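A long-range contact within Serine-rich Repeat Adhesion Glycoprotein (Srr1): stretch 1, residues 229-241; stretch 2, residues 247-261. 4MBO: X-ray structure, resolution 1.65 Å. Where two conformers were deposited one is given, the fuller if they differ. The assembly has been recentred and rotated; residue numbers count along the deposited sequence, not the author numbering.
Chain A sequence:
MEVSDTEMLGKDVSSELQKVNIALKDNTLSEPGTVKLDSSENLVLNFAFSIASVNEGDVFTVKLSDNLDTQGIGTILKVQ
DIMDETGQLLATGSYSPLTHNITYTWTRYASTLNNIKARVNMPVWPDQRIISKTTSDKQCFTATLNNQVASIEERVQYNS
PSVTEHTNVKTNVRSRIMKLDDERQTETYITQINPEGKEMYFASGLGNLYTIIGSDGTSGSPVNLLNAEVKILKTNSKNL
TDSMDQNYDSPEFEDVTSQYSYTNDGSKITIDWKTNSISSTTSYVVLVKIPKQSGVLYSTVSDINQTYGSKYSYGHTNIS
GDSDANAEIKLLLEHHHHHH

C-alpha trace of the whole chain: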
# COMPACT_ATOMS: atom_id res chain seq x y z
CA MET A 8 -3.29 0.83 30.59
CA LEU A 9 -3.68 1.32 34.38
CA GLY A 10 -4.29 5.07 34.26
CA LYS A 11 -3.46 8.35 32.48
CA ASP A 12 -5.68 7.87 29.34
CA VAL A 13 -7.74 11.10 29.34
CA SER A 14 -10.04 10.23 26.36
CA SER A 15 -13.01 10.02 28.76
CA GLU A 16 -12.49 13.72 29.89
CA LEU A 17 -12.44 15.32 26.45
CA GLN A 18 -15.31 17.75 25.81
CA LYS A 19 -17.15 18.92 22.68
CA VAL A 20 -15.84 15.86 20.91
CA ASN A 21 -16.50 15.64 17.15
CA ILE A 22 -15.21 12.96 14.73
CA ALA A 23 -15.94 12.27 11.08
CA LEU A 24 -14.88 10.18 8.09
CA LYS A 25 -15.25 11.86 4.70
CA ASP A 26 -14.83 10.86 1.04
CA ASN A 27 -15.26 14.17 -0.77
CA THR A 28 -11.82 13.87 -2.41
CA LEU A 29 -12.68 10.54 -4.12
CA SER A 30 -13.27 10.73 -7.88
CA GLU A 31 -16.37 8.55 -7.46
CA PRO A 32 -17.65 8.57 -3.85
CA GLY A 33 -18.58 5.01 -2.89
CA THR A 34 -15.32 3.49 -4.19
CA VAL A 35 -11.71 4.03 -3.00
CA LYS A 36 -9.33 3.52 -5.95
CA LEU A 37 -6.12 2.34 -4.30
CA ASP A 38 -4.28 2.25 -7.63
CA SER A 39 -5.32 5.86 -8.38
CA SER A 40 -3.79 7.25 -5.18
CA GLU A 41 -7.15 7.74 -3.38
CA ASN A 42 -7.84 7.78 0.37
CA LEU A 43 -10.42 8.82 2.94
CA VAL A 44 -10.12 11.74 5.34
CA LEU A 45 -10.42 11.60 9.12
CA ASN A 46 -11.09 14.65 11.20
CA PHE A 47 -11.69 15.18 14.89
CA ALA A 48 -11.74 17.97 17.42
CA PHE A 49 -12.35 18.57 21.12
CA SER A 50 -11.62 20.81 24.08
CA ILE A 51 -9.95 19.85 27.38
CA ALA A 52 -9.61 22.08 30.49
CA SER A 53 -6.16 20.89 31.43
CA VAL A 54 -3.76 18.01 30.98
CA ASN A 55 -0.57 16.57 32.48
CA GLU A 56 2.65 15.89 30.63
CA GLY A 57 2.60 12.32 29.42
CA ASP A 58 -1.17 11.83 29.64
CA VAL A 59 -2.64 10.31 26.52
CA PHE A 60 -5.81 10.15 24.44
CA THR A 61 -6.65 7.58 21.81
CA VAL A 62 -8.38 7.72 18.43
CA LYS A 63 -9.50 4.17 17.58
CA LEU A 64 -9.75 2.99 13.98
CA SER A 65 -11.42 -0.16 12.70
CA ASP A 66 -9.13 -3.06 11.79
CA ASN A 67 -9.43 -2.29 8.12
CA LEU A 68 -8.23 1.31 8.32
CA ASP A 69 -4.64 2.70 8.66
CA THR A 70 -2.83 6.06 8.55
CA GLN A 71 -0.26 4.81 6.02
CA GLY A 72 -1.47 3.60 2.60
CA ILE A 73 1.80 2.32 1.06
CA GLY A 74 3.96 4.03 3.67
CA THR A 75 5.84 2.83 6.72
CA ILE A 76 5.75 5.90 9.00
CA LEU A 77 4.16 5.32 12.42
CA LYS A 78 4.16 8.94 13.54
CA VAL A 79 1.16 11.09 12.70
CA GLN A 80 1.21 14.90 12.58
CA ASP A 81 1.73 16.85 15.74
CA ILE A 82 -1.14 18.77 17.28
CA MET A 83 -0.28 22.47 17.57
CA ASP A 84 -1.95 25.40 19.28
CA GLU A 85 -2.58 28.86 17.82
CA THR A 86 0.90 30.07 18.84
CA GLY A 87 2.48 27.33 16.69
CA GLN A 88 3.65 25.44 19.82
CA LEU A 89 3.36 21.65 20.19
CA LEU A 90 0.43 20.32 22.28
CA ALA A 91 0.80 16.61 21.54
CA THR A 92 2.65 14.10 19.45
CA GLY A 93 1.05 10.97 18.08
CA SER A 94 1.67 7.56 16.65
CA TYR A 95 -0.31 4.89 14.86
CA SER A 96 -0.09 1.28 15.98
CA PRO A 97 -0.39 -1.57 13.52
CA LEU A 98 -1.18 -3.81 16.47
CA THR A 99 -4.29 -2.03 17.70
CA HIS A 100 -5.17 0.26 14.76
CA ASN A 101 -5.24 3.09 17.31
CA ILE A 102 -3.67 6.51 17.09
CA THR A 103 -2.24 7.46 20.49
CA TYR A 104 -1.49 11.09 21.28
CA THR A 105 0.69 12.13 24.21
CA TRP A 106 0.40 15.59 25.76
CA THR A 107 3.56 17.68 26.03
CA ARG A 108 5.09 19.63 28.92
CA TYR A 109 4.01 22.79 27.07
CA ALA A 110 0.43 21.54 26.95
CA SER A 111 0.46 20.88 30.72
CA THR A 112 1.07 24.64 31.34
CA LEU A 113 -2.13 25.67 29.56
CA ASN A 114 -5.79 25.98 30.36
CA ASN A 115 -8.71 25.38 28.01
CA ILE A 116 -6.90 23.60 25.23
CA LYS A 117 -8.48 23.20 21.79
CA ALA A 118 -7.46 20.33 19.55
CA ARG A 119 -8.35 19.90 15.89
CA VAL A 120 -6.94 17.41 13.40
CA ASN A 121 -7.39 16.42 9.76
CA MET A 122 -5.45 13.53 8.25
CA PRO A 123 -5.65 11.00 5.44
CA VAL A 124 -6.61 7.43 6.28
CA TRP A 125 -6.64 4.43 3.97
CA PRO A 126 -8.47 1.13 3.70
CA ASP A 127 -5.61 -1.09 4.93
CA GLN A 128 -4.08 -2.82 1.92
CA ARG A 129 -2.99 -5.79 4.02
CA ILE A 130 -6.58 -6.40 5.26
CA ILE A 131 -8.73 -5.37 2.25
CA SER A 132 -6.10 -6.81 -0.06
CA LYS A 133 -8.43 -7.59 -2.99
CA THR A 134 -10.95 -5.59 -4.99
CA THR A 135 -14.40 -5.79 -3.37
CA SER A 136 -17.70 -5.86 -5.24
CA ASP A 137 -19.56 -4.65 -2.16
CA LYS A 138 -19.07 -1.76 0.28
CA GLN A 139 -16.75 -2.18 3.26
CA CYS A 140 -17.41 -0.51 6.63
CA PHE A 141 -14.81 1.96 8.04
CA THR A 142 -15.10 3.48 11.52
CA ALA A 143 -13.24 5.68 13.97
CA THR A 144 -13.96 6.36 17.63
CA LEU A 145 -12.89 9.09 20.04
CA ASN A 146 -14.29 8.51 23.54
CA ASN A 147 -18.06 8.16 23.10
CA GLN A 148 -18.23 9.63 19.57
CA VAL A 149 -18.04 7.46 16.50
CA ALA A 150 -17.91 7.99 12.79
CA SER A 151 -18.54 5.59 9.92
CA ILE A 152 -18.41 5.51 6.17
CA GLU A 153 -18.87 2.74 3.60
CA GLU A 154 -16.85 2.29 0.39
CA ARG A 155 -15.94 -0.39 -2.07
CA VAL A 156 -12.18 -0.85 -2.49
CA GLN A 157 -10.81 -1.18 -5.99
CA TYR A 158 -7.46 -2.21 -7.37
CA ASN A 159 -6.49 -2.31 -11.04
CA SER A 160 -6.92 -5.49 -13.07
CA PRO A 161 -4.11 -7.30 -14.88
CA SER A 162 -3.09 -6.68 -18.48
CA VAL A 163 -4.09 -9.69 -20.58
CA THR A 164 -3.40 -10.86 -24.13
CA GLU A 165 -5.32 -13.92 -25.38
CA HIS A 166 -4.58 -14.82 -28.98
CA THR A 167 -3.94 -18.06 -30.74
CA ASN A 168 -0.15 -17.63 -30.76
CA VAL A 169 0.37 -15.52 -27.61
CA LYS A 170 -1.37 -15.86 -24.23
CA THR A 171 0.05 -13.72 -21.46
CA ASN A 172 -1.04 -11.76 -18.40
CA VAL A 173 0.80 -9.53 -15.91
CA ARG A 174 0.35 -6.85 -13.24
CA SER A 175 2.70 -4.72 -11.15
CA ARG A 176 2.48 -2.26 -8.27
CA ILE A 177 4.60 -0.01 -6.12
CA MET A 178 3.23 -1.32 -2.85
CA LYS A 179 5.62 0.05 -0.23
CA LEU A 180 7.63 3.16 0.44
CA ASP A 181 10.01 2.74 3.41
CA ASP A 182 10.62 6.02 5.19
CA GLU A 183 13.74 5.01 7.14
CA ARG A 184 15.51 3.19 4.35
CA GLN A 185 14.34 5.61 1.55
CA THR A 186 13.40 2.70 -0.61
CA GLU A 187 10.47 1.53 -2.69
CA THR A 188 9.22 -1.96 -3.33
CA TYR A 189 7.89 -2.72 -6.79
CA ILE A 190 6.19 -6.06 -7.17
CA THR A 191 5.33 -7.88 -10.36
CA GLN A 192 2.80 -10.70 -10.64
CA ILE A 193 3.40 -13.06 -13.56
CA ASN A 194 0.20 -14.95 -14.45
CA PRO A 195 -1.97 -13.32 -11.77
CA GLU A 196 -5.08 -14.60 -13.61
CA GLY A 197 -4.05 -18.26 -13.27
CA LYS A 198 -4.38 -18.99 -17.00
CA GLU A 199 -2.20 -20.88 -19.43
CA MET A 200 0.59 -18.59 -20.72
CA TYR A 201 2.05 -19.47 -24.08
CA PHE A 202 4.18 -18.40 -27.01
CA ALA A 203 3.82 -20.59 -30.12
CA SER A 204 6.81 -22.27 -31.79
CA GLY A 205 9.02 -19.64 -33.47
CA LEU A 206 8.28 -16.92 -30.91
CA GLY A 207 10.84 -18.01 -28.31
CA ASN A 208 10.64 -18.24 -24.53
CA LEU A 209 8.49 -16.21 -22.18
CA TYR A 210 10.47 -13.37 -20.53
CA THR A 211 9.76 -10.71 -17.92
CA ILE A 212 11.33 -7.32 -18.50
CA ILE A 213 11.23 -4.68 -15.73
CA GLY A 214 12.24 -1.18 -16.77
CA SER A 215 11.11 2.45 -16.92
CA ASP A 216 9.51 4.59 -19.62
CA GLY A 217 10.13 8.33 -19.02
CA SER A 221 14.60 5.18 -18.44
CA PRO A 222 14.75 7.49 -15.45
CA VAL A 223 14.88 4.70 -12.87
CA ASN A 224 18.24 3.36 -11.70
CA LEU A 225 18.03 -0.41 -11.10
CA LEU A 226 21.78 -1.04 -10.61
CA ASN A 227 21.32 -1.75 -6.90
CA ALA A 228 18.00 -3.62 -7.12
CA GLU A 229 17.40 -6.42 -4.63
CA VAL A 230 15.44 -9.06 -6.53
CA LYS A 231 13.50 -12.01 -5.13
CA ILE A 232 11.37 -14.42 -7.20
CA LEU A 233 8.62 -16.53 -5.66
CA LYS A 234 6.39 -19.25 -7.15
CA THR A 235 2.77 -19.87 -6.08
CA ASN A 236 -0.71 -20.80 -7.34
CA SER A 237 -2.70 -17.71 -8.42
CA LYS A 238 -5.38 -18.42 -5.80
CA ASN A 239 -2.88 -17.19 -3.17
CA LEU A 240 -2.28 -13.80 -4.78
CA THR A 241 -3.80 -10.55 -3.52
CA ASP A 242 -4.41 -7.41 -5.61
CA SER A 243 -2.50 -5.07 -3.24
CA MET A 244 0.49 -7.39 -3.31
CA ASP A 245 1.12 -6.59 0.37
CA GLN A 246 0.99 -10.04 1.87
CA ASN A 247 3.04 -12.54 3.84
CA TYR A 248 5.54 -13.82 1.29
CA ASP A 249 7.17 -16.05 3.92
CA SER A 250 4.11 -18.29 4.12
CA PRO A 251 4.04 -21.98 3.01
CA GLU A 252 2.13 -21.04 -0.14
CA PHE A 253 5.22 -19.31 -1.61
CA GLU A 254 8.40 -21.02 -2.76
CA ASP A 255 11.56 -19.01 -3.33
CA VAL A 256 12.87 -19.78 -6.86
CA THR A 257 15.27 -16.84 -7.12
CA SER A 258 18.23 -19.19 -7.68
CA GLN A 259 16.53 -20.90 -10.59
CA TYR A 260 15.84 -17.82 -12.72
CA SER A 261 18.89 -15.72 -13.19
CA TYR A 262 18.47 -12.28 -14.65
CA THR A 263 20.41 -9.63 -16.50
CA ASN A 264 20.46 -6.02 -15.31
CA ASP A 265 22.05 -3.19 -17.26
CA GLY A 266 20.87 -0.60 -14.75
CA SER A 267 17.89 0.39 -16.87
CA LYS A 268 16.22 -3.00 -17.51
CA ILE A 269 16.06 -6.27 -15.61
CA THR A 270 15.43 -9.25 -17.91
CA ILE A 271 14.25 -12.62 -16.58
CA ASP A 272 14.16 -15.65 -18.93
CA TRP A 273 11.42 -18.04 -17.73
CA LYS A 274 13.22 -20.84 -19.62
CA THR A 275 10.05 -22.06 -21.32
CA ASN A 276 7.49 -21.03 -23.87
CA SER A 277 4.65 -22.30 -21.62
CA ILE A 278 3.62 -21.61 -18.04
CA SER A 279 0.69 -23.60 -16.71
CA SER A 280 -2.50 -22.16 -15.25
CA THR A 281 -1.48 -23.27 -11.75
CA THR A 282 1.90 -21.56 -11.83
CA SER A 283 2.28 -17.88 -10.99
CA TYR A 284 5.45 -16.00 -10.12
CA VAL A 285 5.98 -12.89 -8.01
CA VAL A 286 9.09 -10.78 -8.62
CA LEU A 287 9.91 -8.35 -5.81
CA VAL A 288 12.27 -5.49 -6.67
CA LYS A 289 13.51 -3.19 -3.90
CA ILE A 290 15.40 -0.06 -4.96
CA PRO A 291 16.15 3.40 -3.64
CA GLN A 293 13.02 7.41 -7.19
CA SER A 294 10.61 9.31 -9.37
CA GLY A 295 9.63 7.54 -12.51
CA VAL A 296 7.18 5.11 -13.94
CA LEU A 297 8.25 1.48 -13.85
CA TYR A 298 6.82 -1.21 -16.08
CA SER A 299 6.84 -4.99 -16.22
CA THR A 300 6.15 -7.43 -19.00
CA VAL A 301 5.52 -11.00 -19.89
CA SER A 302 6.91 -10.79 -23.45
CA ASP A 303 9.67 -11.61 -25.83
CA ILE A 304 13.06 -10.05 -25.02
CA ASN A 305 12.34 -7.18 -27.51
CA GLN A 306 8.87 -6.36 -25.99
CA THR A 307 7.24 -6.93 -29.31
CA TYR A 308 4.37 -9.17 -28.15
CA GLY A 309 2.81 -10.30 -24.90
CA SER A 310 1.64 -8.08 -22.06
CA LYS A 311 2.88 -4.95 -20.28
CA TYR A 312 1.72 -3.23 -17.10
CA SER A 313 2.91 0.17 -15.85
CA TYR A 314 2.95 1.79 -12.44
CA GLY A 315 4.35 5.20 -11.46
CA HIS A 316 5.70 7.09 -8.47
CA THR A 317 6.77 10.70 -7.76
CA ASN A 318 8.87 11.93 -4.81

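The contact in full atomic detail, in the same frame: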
# COMPACT_ATOMS: atom_id res chain seq x y z
N GLU A 229 17.45 -5.15 -5.35
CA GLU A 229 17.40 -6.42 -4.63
C GLU A 229 16.22 -7.12 -5.26
O GLU A 229 15.12 -6.56 -5.31
CB GLU A 229 17.17 -6.22 -3.14
CG GLU A 229 18.21 -5.31 -2.52
CD GLU A 229 18.09 -5.12 -1.03
OE1 GLU A 229 16.98 -5.25 -0.45
OE2 GLU A 229 19.13 -4.79 -0.44
N VAL A 230 16.45 -8.31 -5.80
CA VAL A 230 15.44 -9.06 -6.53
C VAL A 230 15.20 -10.42 -5.90
O VAL A 230 16.14 -11.15 -5.63
CB VAL A 230 15.89 -9.31 -8.00
CG1 VAL A 230 14.83 -10.09 -8.78
CG2 VAL A 230 16.19 -8.00 -8.71
N LYS A 231 13.92 -10.73 -5.69
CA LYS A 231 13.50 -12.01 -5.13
C LYS A 231 12.37 -12.49 -6.02
O LYS A 231 11.50 -11.72 -6.42
CB LYS A 231 13.01 -11.88 -3.67
CG LYS A 231 12.55 -13.19 -3.03
CD LYS A 231 12.35 -13.12 -1.50
CE LYS A 231 11.25 -12.16 -1.09
NZ LYS A 231 10.99 -12.19 0.40
N ILE A 232 12.39 -13.79 -6.35
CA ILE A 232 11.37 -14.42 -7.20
C ILE A 232 10.73 -15.58 -6.44
O ILE A 232 11.41 -16.48 -5.94
CB ILE A 232 11.96 -14.92 -8.54
CG1 ILE A 232 12.80 -13.83 -9.17
CG2 ILE A 232 10.86 -15.45 -9.44
CD1 ILE A 232 13.47 -14.22 -10.46
N LEU A 233 9.41 -15.52 -6.33
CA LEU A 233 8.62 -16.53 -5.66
C LEU A 233 7.65 -17.20 -6.61
O LEU A 233 7.21 -16.60 -7.58
CB LEU A 233 7.81 -15.90 -4.49
CG LEU A 233 8.60 -15.07 -3.52
CD1 LEU A 233 7.66 -14.40 -2.53
CD2 LEU A 233 9.65 -15.88 -2.80
N LYS A 234 7.35 -18.48 -6.34
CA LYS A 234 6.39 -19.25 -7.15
C LYS A 234 5.21 -19.66 -6.26
O LYS A 234 5.41 -20.12 -5.12
CB LYS A 234 7.05 -20.50 -7.76
CG LYS A 234 6.12 -21.36 -8.61
CD LYS A 234 6.87 -22.55 -9.18
CE LYS A 234 5.93 -23.58 -9.78
NZ LYS A 234 5.09 -24.22 -8.74
N THR A 235 4.00 -19.51 -6.80
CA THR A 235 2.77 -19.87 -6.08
C THR A 235 1.60 -20.09 -7.07
O THR A 235 1.68 -19.71 -8.24
CB THR A 235 2.37 -18.74 -5.07
OG1 THR A 235 1.40 -19.23 -4.13
CG2 THR A 235 1.85 -17.54 -5.81
N ASN A 236 0.51 -20.67 -6.58
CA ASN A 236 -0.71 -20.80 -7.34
C ASN A 236 -1.40 -19.43 -7.28
O ASN A 236 -1.40 -18.78 -6.23
CB ASN A 236 -1.58 -21.86 -6.72
CG ASN A 236 -2.84 -22.14 -7.52
OD1 ASN A 236 -3.74 -21.33 -7.59
ND2 ASN A 236 -2.93 -23.34 -8.07
N SER A 237 -2.04 -19.02 -8.37
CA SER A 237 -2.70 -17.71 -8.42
C SER A 237 -3.75 -17.47 -7.34
O SER A 237 -4.03 -16.32 -7.00
CB SER A 237 -3.37 -17.47 -9.79
OG SER A 237 -4.42 -18.38 -9.99
N LYS A 238 -4.34 -18.54 -6.82
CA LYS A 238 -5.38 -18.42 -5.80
C LYS A 238 -4.84 -17.84 -4.49
O LYS A 238 -5.62 -17.49 -3.59
CB LYS A 238 -6.05 -19.77 -5.52
CG LYS A 238 -5.20 -20.69 -4.68
CD LYS A 238 -5.93 -21.96 -4.30
CE LYS A 238 -5.10 -22.77 -3.33
NZ LYS A 238 -3.77 -23.05 -3.94
N ASN A 239 -3.52 -17.77 -4.36
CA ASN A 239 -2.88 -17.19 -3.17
C ASN A 239 -2.50 -15.72 -3.31
O ASN A 239 -2.04 -15.11 -2.34
CB ASN A 239 -1.63 -17.98 -2.83
CG ASN A 239 -1.93 -19.41 -2.48
OD1 ASN A 239 -2.80 -19.67 -1.65
ND2 ASN A 239 -1.23 -20.37 -3.11
N LEU A 240 -2.69 -15.16 -4.50
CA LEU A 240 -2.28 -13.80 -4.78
C LEU A 240 -3.36 -12.78 -4.39
O LEU A 240 -4.56 -13.01 -4.59
CB LEU A 240 -1.97 -13.61 -6.26
CG LEU A 240 -0.83 -14.48 -6.80
CD1 LEU A 240 -0.77 -14.26 -8.31
CD2 LEU A 240 0.51 -14.17 -6.17
N THR A 241 -2.91 -11.66 -3.83
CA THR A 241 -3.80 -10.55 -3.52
C THR A 241 -3.66 -9.51 -4.65
O THR A 241 -2.79 -9.62 -5.53
CB THR A 241 -3.41 -9.89 -2.18
OG1 THR A 241 -2.08 -9.34 -2.29
CG2 THR A 241 -3.51 -10.89 -1.06
N ASN A 247 1.97 -11.81 3.20
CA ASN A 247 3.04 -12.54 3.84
C ASN A 247 3.69 -13.47 2.82
O ASN A 247 3.14 -14.53 2.50
CB ASN A 247 2.49 -13.34 5.01
CG ASN A 247 3.57 -14.13 5.71
OD1 ASN A 247 4.75 -13.90 5.50
ND2 ASN A 247 3.17 -15.04 6.56
N TYR A 248 4.82 -13.05 2.30
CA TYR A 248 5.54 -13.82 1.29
C TYR A 248 6.38 -14.94 1.90
O TYR A 248 6.97 -15.72 1.15
CB TYR A 248 6.38 -12.91 0.42
CG TYR A 248 5.56 -12.06 -0.49
CD1 TYR A 248 4.85 -12.63 -1.54
CD2 TYR A 248 5.51 -10.68 -0.33
CE1 TYR A 248 4.09 -11.84 -2.38
CE2 TYR A 248 4.73 -9.89 -1.15
CZ TYR A 248 4.06 -10.48 -2.19
OH TYR A 248 3.29 -9.71 -3.01
N ASP A 249 6.44 -14.98 3.22
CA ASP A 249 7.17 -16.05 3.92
C ASP A 249 6.27 -17.23 4.28
O ASP A 249 6.70 -18.15 4.96
CB ASP A 249 7.86 -15.51 5.19
CG ASP A 249 9.14 -14.77 4.89
OD1 ASP A 249 9.90 -15.22 4.00
OD2 ASP A 249 9.42 -13.75 5.57
N SER A 250 5.03 -17.24 3.79
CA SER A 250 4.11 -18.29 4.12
C SER A 250 4.42 -19.54 3.29
O SER A 250 5.13 -19.45 2.29
CB SER A 250 2.67 -17.83 3.88
OG SER A 250 2.27 -18.00 2.54
N PRO A 251 3.88 -20.70 3.70
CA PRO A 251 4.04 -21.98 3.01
C PRO A 251 3.54 -22.00 1.56
O PRO A 251 3.93 -22.87 0.78
CB PRO A 251 3.19 -22.94 3.84
CG PRO A 251 3.09 -22.32 5.19
CD PRO A 251 3.09 -20.85 4.95
N GLU A 252 2.68 -21.05 1.20
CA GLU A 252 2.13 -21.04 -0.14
C GLU A 252 3.11 -20.50 -1.17
O GLU A 252 2.87 -20.65 -2.37
CB GLU A 252 0.86 -20.20 -0.18
CG GLU A 252 -0.19 -20.59 0.87
CD GLU A 252 -0.59 -22.05 0.85
OE1 GLU A 252 -0.36 -22.74 -0.18
OE2 GLU A 252 -1.17 -22.53 1.87
N PHE A 253 4.20 -19.88 -0.71
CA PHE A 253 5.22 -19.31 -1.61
C PHE A 253 6.53 -20.08 -1.53
O PHE A 253 6.95 -20.47 -0.45
CB PHE A 253 5.50 -17.85 -1.28
CG PHE A 253 4.37 -16.92 -1.61
CD1 PHE A 253 4.27 -16.35 -2.85
CD2 PHE A 253 3.40 -16.62 -0.66
CE1 PHE A 253 3.24 -15.49 -3.18
CE2 PHE A 253 2.36 -15.75 -0.97
CZ PHE A 253 2.27 -15.20 -2.23
N GLU A 254 7.12 -20.36 -2.69
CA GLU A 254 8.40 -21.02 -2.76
C GLU A 254 9.37 -20.04 -3.37
O GLU A 254 9.07 -19.46 -4.41
CB GLU A 254 8.31 -22.23 -3.68
CG GLU A 254 9.60 -22.99 -3.76
CD GLU A 254 9.55 -24.18 -4.69
OE1 GLU A 254 8.61 -24.32 -5.55
OE2 GLU A 254 10.50 -24.97 -4.59
N ASP A 255 10.54 -19.91 -2.78
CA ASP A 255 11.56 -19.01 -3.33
C ASP A 255 12.35 -19.72 -4.45
O ASP A 255 13.05 -20.71 -4.20
CB ASP A 255 12.49 -18.55 -2.22
CG ASP A 255 13.39 -17.41 -2.64
OD1 ASP A 255 13.98 -17.47 -3.73
OD2 ASP A 255 13.52 -16.48 -1.80
N VAL A 256 12.19 -19.23 -5.66
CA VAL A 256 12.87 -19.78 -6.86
C VAL A 256 13.88 -18.79 -7.45
O VAL A 256 14.34 -18.94 -8.58
CB VAL A 256 11.84 -20.22 -7.92
CG1 VAL A 256 10.92 -21.31 -7.38
CG2 VAL A 256 11.00 -19.03 -8.38
N THR A 257 14.30 -17.81 -6.66
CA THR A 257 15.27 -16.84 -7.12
C THR A 257 16.51 -17.49 -7.76
O THR A 257 16.96 -17.05 -8.85
CB THR A 257 15.71 -15.94 -5.95
OG1 THR A 257 14.56 -15.42 -5.31
CG2 THR A 257 16.63 -14.79 -6.43
N SER A 258 17.00 -18.57 -7.16
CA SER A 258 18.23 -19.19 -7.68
C SER A 258 18.06 -19.91 -9.01
O SER A 258 19.05 -20.21 -9.69
CB SER A 258 18.84 -20.14 -6.66
OG SER A 258 18.01 -21.29 -6.48
N GLN A 259 16.82 -20.21 -9.36
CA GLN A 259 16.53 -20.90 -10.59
C GLN A 259 16.48 -19.99 -11.82
O GLN A 259 16.84 -20.41 -12.94
CB GLN A 259 15.19 -21.61 -10.43
CG GLN A 259 14.74 -22.40 -11.64
CD GLN A 259 13.40 -23.06 -11.41
OE1 GLN A 259 12.77 -22.90 -10.36
NE2 GLN A 259 12.94 -23.80 -12.40
N TYR A 260 16.07 -18.75 -11.61
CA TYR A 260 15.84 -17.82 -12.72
C TYR A 260 16.74 -16.63 -12.64
O TYR A 260 16.35 -15.57 -12.14
CB TYR A 260 14.38 -17.38 -12.74
CG TYR A 260 13.44 -18.53 -12.92
CD1 TYR A 260 13.25 -19.07 -14.18
CD2 TYR A 260 12.74 -19.07 -11.86
CE1 TYR A 260 12.42 -20.15 -14.36
CE2 TYR A 260 11.91 -20.13 -12.04
CZ TYR A 260 11.73 -20.65 -13.28
OH TYR A 260 10.92 -21.73 -13.45
N SER A 261 17.94 -16.81 -13.14
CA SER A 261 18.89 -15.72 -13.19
C SER A 261 18.36 -14.59 -14.09
O SER A 261 17.49 -14.79 -14.94
CB SER A 261 20.23 -16.22 -13.69
OG SER A 261 20.18 -16.73 -15.02
O HOH W 1 9.94 -14.69 1.05
O HOH W 2 4.55 -22.59 -4.25
O HOH W 3 6.03 -24.35 -5.68
O HOH W 4 0.99 -22.46 -4.04
O HOH W 5 -1.25 -23.27 -2.77

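This contact is a short antiparallel strand pairing whose two ends are finished by threonine hydroxyls, with small apolar groups on both sides, burying 834 Å² in all. The register is fixed by K234 and E254, a hydrogen-bonded pair: K234 N donates to E254 O at 2.8 Å and E254 N to K234 O at 3.0 Å, with N-H...O angles of 161° and 162°. L233 and D255 form the adjoining non-hydrogen-bonded pair, their CA atoms 4.5 Å apart, and there L233 CA approaches E254 O to 3.2 Å in a CA-H...O contact. Beyond it, V256 N donates to I232 O (2.9 Å), but the 146° angle is more bent.

At this end a side chain takes over from the backbone. T257 OG1 accepts from I232 N at 2.9 Å and 179°, and itself donates to D255 OD1 at 2.7 Å; T257 N also reaches D255 OD1, at 3.0 Å. One carboxylate oxygen thus holds the threonine whose hydroxyl receives the strand amide. At the other end T235 OG1 donates to E252 O (2.7 Å) while accepting from N239 ND2 (3.0 Å), so the hydroxyl links the 3-10 segment to the turn S250–F253.

On one side, L233 CD1 lies 3.5 Å from Y248 CD1 and 3.9 Å from F253 CD1. The F253 ring has T235 OG1 over one face and L240 CD2 at its edge, 4.3 Å from CE1. On the other side, I232 CG2 meets V256 CG2 at 3.7 Å, and I232 CD1 meets Y260 CB at 4.0 Å.

Water joins several polar side chains across the contact: water 3 accepts from K234 NZ (3.2 Å) and donates to E254 OE1 (2.6 Å), while water 5 connects K238 NZ and N239 ND2 to E252 OE1.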